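Local coordinates for protein Baccell_00875 (Bacteroides cellulosilyticus DSM 14838, PDB 5NO8) that probably acts as a polysaccharide lyase that removes the L-rhamnose capping glucuronic acid in complex arabinogalactan proteins, at residues C384-L396 / Y437-Y449. Sequence-based numbering, arbitrary orientation.
Sequences CNPVDRDEGAERL and YSSVDQKNRNRGY
Over one face of the Arg445 guanidinium, 3.6 Å above its centre, sits Val387 CG1; Arg447 NE lies over the opposite face, toward the rim. At its edge, NH2 forms a salt bridge with Asp388 OD1 at 2.9 Å, tilted from the plane. Also at the edge, in plane, a water links NH1 to Asp388 OD2; another water links NH2 to Val387 O. The Arg447 guanidinium has Arg445 NH2 over one face and Tyr449 CB over the other. At its edge, beside Ala393 CB, sits Glu394: NH1 bonds OE2 at 2.8 Å and NH2 bonds OE1 at 2.9 Å, both nearly straight. Glu394 bends at chi2 (85°) to meet it. Carboxylates on both arginines probably offset the charge of the two facing guanidinium groups.

Ser438 OG bonds Asp390 OD2 at a doubtfully short 2.5 Å. Asp390 OD1 takes Gly392 N, forming an Asx turn, and Arg395 NH2 from the opposite face. Val440 N bonds Glu391 OE2.

A glycerol, probably from the crystallisation liquor, lies about 5 Å from the Arg447 side chain, whose NE also pairs with Glu537. The contact joins the loops leading into helices 396-409 and 448-465. Glu391 and Val440 rest on Phe424 of helix 412-429, while Asp388 packs against helix 596-600.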
loop_
_atom_site.group_PDB
_atom_site.type_symbol
_atom_site.label_atom_id
_atom_site.label_comp_id
_atom_site.label_asym_id
_atom_site.label_seq_id
_atom_site.Cartn_x
_atom_site.Cartn_y
_atom_site.Cartn_z
ATOM N N CYS A 384 -15.497 15.895 2.274
ATOM C CA CYS A 384 -16.115 14.765 1.557
ATOM C C CYS A 384 -16.744 13.680 2.462
ATOM O O CYS A 384 -17.577 12.913 1.974
ATOM C CB CYS A 384 -15.102 14.107 0.614
ATOM S SG CYS A 384 -13.833 13.154 1.493
ATOM N N ASN A 385 -16.335 13.589 3.742
ATOM C CA ASN A 385 -16.924 12.613 4.698
ATOM C C ASN A 385 -16.590 12.960 6.172
ATOM O O ASN A 385 -15.616 12.430 6.740
ATOM C CB ASN A 385 -16.481 11.167 4.352
ATOM C CG ASN A 385 -17.486 10.113 4.809
ATOM O OD1 ASN A 385 -18.694 10.252 4.598
ATOM N ND2 ASN A 385 -16.988 9.044 5.423
ATOM N N PRO A 386 -17.400 13.854 6.800
ATOM C CA PRO A 386 -17.164 14.314 8.178
ATOM C C PRO A 386 -16.835 13.215 9.195
ATOM O O PRO A 386 -15.956 13.416 10.038
ATOM C CB PRO A 386 -18.485 14.990 8.548
ATOM C CG PRO A 386 -18.981 15.535 7.253
ATOM C CD PRO A 386 -18.568 14.541 6.201
ATOM N N VAL A 387 -17.522 12.076 9.114
ATOM C CA VAL A 387 -17.377 11.016 10.123
ATOM C C VAL A 387 -15.925 10.477 10.187
ATOM O O VAL A 387 -15.455 10.060 11.248
ATOM C CB VAL A 387 -18.421 9.885 9.917
ATOM C CG1 VAL A 387 -18.126 9.057 8.666
ATOM C CG2 VAL A 387 -18.513 8.989 11.146
ATOM N N ASP A 388 -15.209 10.530 9.067
ATOM C CA ASP A 388 -13.824 10.063 9.031
ATOM C C ASP A 388 -12.795 11.101 9.510
ATOM O O ASP A 388 -11.591 10.816 9.501
ATOM C CB ASP A 388 -13.470 9.510 7.647
ATOM C CG ASP A 388 -14.166 8.176 7.344
ATOM O OD1 ASP A 388 -14.209 7.289 8.227
ATOM O OD2 ASP A 388 -14.686 8.023 6.212
ATOM N N ARG A 389 -13.257 12.274 9.947
ATOM C CA ARG A 389 -12.394 13.300 10.521
ATOM C C ARG A 389 -12.895 13.689 11.921
ATOM O O ARG A 389 -12.604 14.788 12.413
ATOM C CB ARG A 389 -12.342 14.517 9.592
ATOM C CG ARG A 389 -11.754 14.208 8.213
ATOM C CD ARG A 389 -12.228 15.167 7.120
ATOM N NE ARG A 389 -11.577 14.825 5.854
ATOM C CZ ARG A 389 -11.927 13.817 5.052
ATOM N NH1 ARG A 389 -12.981 13.036 5.344
ATOM N NH2 ARG A 389 -11.219 13.581 3.933
ATOM N N ASP A 390 -13.609 12.764 12.568
ATOM C CA ASP A 390 -14.230 13.059 13.844
ATOM C C ASP A 390 -13.319 12.636 14.999
ATOM O O ASP A 390 -12.170 12.240 14.781
ATOM C CB ASP A 390 -15.686 12.497 13.896
ATOM C CG ASP A 390 -15.786 10.985 14.115
ATOM O OD1 ASP A 390 -14.798 10.232 14.326
ATOM O OD2 ASP A 390 -16.950 10.510 14.047
ATOM N N GLU A 391 -13.841 12.739 16.213
ATOM C CA GLU A 391 -13.068 12.645 17.449
ATOM C C GLU A 391 -12.962 11.233 18.042
ATOM O O GLU A 391 -12.433 11.059 19.152
ATOM C CB GLU A 391 -13.660 13.649 18.476
ATOM C CG GLU A 391 -15.106 13.381 18.887
ATOM C CD GLU A 391 -16.151 14.134 18.071
ATOM O OE1 GLU A 391 -15.956 14.361 16.840
ATOM O OE2 GLU A 391 -17.207 14.484 18.671
ATOM N N GLY A 392 -13.444 10.215 17.320
ATOM C CA GLY A 392 -13.385 8.832 17.777
ATOM C C GLY A 392 -12.902 7.917 16.668
ATOM O O GLY A 392 -12.052 8.315 15.847
ATOM N N ALA A 393 -13.458 6.707 16.628
ATOM C CA ALA A 393 -13.155 5.714 15.597
ATOM C C ALA A 393 -11.640 5.463 15.501
ATOM O O ALA A 393 -11.010 5.163 16.519
ATOM C CB ALA A 393 -13.764 6.122 14.251
ATOM N N GLU A 394 -11.040 5.633 14.326
ATOM C CA GLU A 394 -9.630 5.303 14.167
ATOM C C GLU A 394 -8.704 6.195 15.001
ATOM O O GLU A 394 -7.533 5.843 15.172
ATOM C CB GLU A 394 -9.198 5.436 12.696
ATOM C CG GLU A 394 -9.610 4.312 11.778
ATOM C CD GLU A 394 -11.006 4.438 11.190
ATOM O OE1 GLU A 394 -11.840 5.272 11.650
ATOM O OE2 GLU A 394 -11.264 3.672 10.237
ATOM N N ARG A 395 -9.184 7.354 15.451
ATOM C CA ARG A 395 -8.380 8.249 16.323
ATOM C C ARG A 395 -8.058 7.635 17.697
ATOM O O ARG A 395 -7.143 8.112 18.379
ATOM C CB ARG A 395 -9.037 9.618 16.506
ATOM C CG ARG A 395 -8.739 10.682 15.452
ATOM C CD ARG A 395 -9.106 10.275 14.040
ATOM N NE ARG A 395 -10.553 10.090 13.889
ATOM C CZ ARG A 395 -11.136 9.526 12.835
ATOM N NH1 ARG A 395 -10.406 9.096 11.794
ATOM N NH2 ARG A 395 -12.465 9.387 12.813
ATOM N N LEU A 396 -8.767 6.575 18.087
ATOM C CA LEU A 396 -8.368 5.710 19.216
ATOM C C LEU A 396 -6.910 5.238 19.191
ATOM O O LEU A 396 -6.327 5.005 20.248
ATOM C CB LEU A 396 -9.287 4.495 19.367
ATOM C CG LEU A 396 -10.580 4.686 20.185
ATOM C CD1 LEU A 396 -10.223 4.695 21.677
ATOM C CD2 LEU A 396 -11.353 5.942 19.824
ATOM N N TYR A 437 -19.935 4.976 19.920
ATOM C CA TYR A 437 -20.017 5.929 18.825
ATOM C C TYR A 437 -18.635 6.544 18.591
ATOM O O TYR A 437 -17.700 6.294 19.350
ATOM C CB TYR A 437 -21.039 7.010 19.161
ATOM C CG TYR A 437 -22.433 6.435 19.257
ATOM C CD1 TYR A 437 -23.173 6.172 18.094
ATOM C CD2 TYR A 437 -22.991 6.103 20.488
ATOM C CE1 TYR A 437 -24.446 5.617 18.166
ATOM C CE2 TYR A 437 -24.268 5.566 20.572
ATOM C CZ TYR A 437 -24.988 5.322 19.410
ATOM O OH TYR A 437 -26.251 4.765 19.475
ATOM N N SER A 438 -18.531 7.348 17.547
ATOM C CA SER A 438 -17.279 8.016 17.197
ATOM C C SER A 438 -17.326 9.540 17.410
ATOM O O SER A 438 -16.304 10.199 17.242
ATOM C CB SER A 438 -16.909 7.659 15.749
ATOM O OG SER A 438 -17.777 8.284 14.805
ATOM N N SER A 439 -18.494 10.113 17.749
ATOM C CA SER A 439 -18.601 11.536 18.054
ATOM C C SER A 439 -19.536 11.789 19.261
ATOM O O SER A 439 -20.350 10.922 19.621
ATOM C CB SER A 439 -19.036 12.334 16.817
ATOM O OG SER A 439 -20.325 11.922 16.370
ATOM N N VAL A 440 -19.360 12.953 19.891
ATOM C CA VAL A 440 -20.040 13.290 21.157
ATOM C C VAL A 440 -21.563 13.439 21.003
ATOM O O VAL A 440 -22.292 13.137 21.936
ATOM C CB VAL A 440 -19.458 14.541 21.848
ATOM C CG1 VAL A 440 -17.967 14.336 22.162
ATOM C CG2 VAL A 440 -19.652 15.810 21.017
ATOM N N ASP A 441 -22.024 13.888 19.842
ATOM C CA ASP A 441 -23.468 13.870 19.507
ATOM C C ASP A 441 -24.127 12.470 19.595
ATOM O O ASP A 441 -25.317 12.363 19.903
ATOM C CB ASP A 441 -23.721 14.468 18.107
ATOM C CG ASP A 441 -22.894 13.786 17.010
ATOM O OD1 ASP A 441 -21.713 14.170 16.849
ATOM O OD2 ASP A 441 -23.413 12.873 16.322
ATOM N N GLN A 442 -23.362 11.420 19.302
ATOM C CA GLN A 442 -23.852 10.040 19.247
ATOM C C GLN A 442 -25.042 9.857 18.265
ATOM O O GLN A 442 -25.824 8.914 18.417
ATOM C CB GLN A 442 -24.198 9.504 20.651
ATOM C CG GLN A 442 -23.057 9.584 21.667
ATOM C CD GLN A 442 -23.353 8.865 22.980
ATOM O OE1 GLN A 442 -24.459 8.372 23.208
ATOM N NE2 GLN A 442 -22.354 8.810 23.860
ATOM N N LYS A 443 -25.154 10.757 17.280
ATOM C CA LYS A 443 -26.196 10.716 16.245
ATOM C C LYS A 443 -25.652 10.063 14.979
ATOM O O LYS A 443 -26.414 9.770 14.058
ATOM C CB LYS A 443 -26.723 12.132 15.929
ATOM N N ASN A 444 -24.340 9.798 14.938
ATOM C CA ASN A 444 -23.705 9.240 13.744
ATOM C C ASN A 444 -23.578 7.710 13.858
ATOM O O ASN A 444 -24.198 7.097 14.731
ATOM C CB ASN A 444 -22.365 9.948 13.473
ATOM C CG ASN A 444 -22.149 10.203 12.001
ATOM O OD1 ASN A 444 -21.996 9.261 11.207
ATOM N ND2 ASN A 444 -22.166 11.469 11.619
ATOM N N ARG A 445 -22.790 7.092 12.983
ATOM C CA ARG A 445 -22.861 5.648 12.791
ATOM C C ARG A 445 -22.401 4.799 14.000
ATOM O O ARG A 445 -21.492 5.181 14.765
ATOM C CB ARG A 445 -22.096 5.237 11.519
ATOM C CG ARG A 445 -20.579 5.341 11.633
ATOM C CD ARG A 445 -19.889 5.182 10.292
ATOM N NE ARG A 445 -18.461 5.502 10.381
ATOM C CZ ARG A 445 -17.620 5.578 9.345
ATOM N NH1 ARG A 445 -18.047 5.354 8.103
ATOM N NH2 ARG A 445 -16.328 5.880 9.547
ATOM N N ASN A 446 -23.043 3.641 14.147
ATOM C CA ASN A 446 -22.692 2.653 15.137
ATOM C C ASN A 446 -21.984 1.563 14.336
ATOM O O ASN A 446 -22.623 0.777 13.644
ATOM C CB ASN A 446 -23.957 2.153 15.852
ATOM C CG ASN A 446 -23.675 1.108 16.916
ATOM O OD1 ASN A 446 -22.534 0.810 17.237
ATOM N ND2 ASN A 446 -24.742 0.533 17.468
ATOM N N ARG A 447 -20.650 1.534 14.425
ATOM C CA ARG A 447 -19.794 0.798 13.484
ATOM C C ARG A 447 -18.911 -0.198 14.231
ATOM O O ARG A 447 -18.238 0.168 15.187
ATOM C CB ARG A 447 -18.951 1.843 12.749
ATOM C CG ARG A 447 -17.789 1.366 11.904
ATOM C CD ARG A 447 -16.966 2.583 11.535
ATOM N NE ARG A 447 -15.904 2.348 10.564
ATOM C CZ ARG A 447 -14.674 2.893 10.619
ATOM N NH1 ARG A 447 -13.811 2.644 9.638
ATOM N NH2 ARG A 447 -14.290 3.677 11.646
ATOM N N GLY A 448 -18.880 -1.446 13.772
ATOM C CA GLY A 448 -18.267 -2.544 14.530
ATOM C C GLY A 448 -16.778 -2.382 14.785
ATOM O O GLY A 448 -16.271 -2.807 15.821
ATOM N N TYR A 449 -16.090 -1.774 13.826
ATOM C CA TYR A 449 -14.644 -1.515 13.921
ATOM C C TYR A 449 -14.322 -0.742 15.190
ATOM O O TYR A 449 -13.328 -1.036 15.868
ATOM C CB TYR A 449 -14.156 -0.699 12.706
ATOM C CG TYR A 449 -14.109 -1.454 11.383
ATOM C CD1 TYR A 449 -13.133 -2.416 11.151
ATOM C CD2 TYR A 449 -15.010 -1.168 10.339
ATOM C CE1 TYR A 449 -13.059 -3.105 9.948
ATOM C CE2 TYR A 449 -14.930 -1.843 9.109
ATOM C CZ TYR A 449 -13.951 -2.816 8.928
ATOM O OH TYR A 449 -13.837 -3.520 7.753
HETATM O O HOH W 1 -15.454 7.503 11.918
HETATM O O HOH W 2 -15.837 5.599 5.892
HETATM O O HOH W 3 -15.264 5.432 18.573
#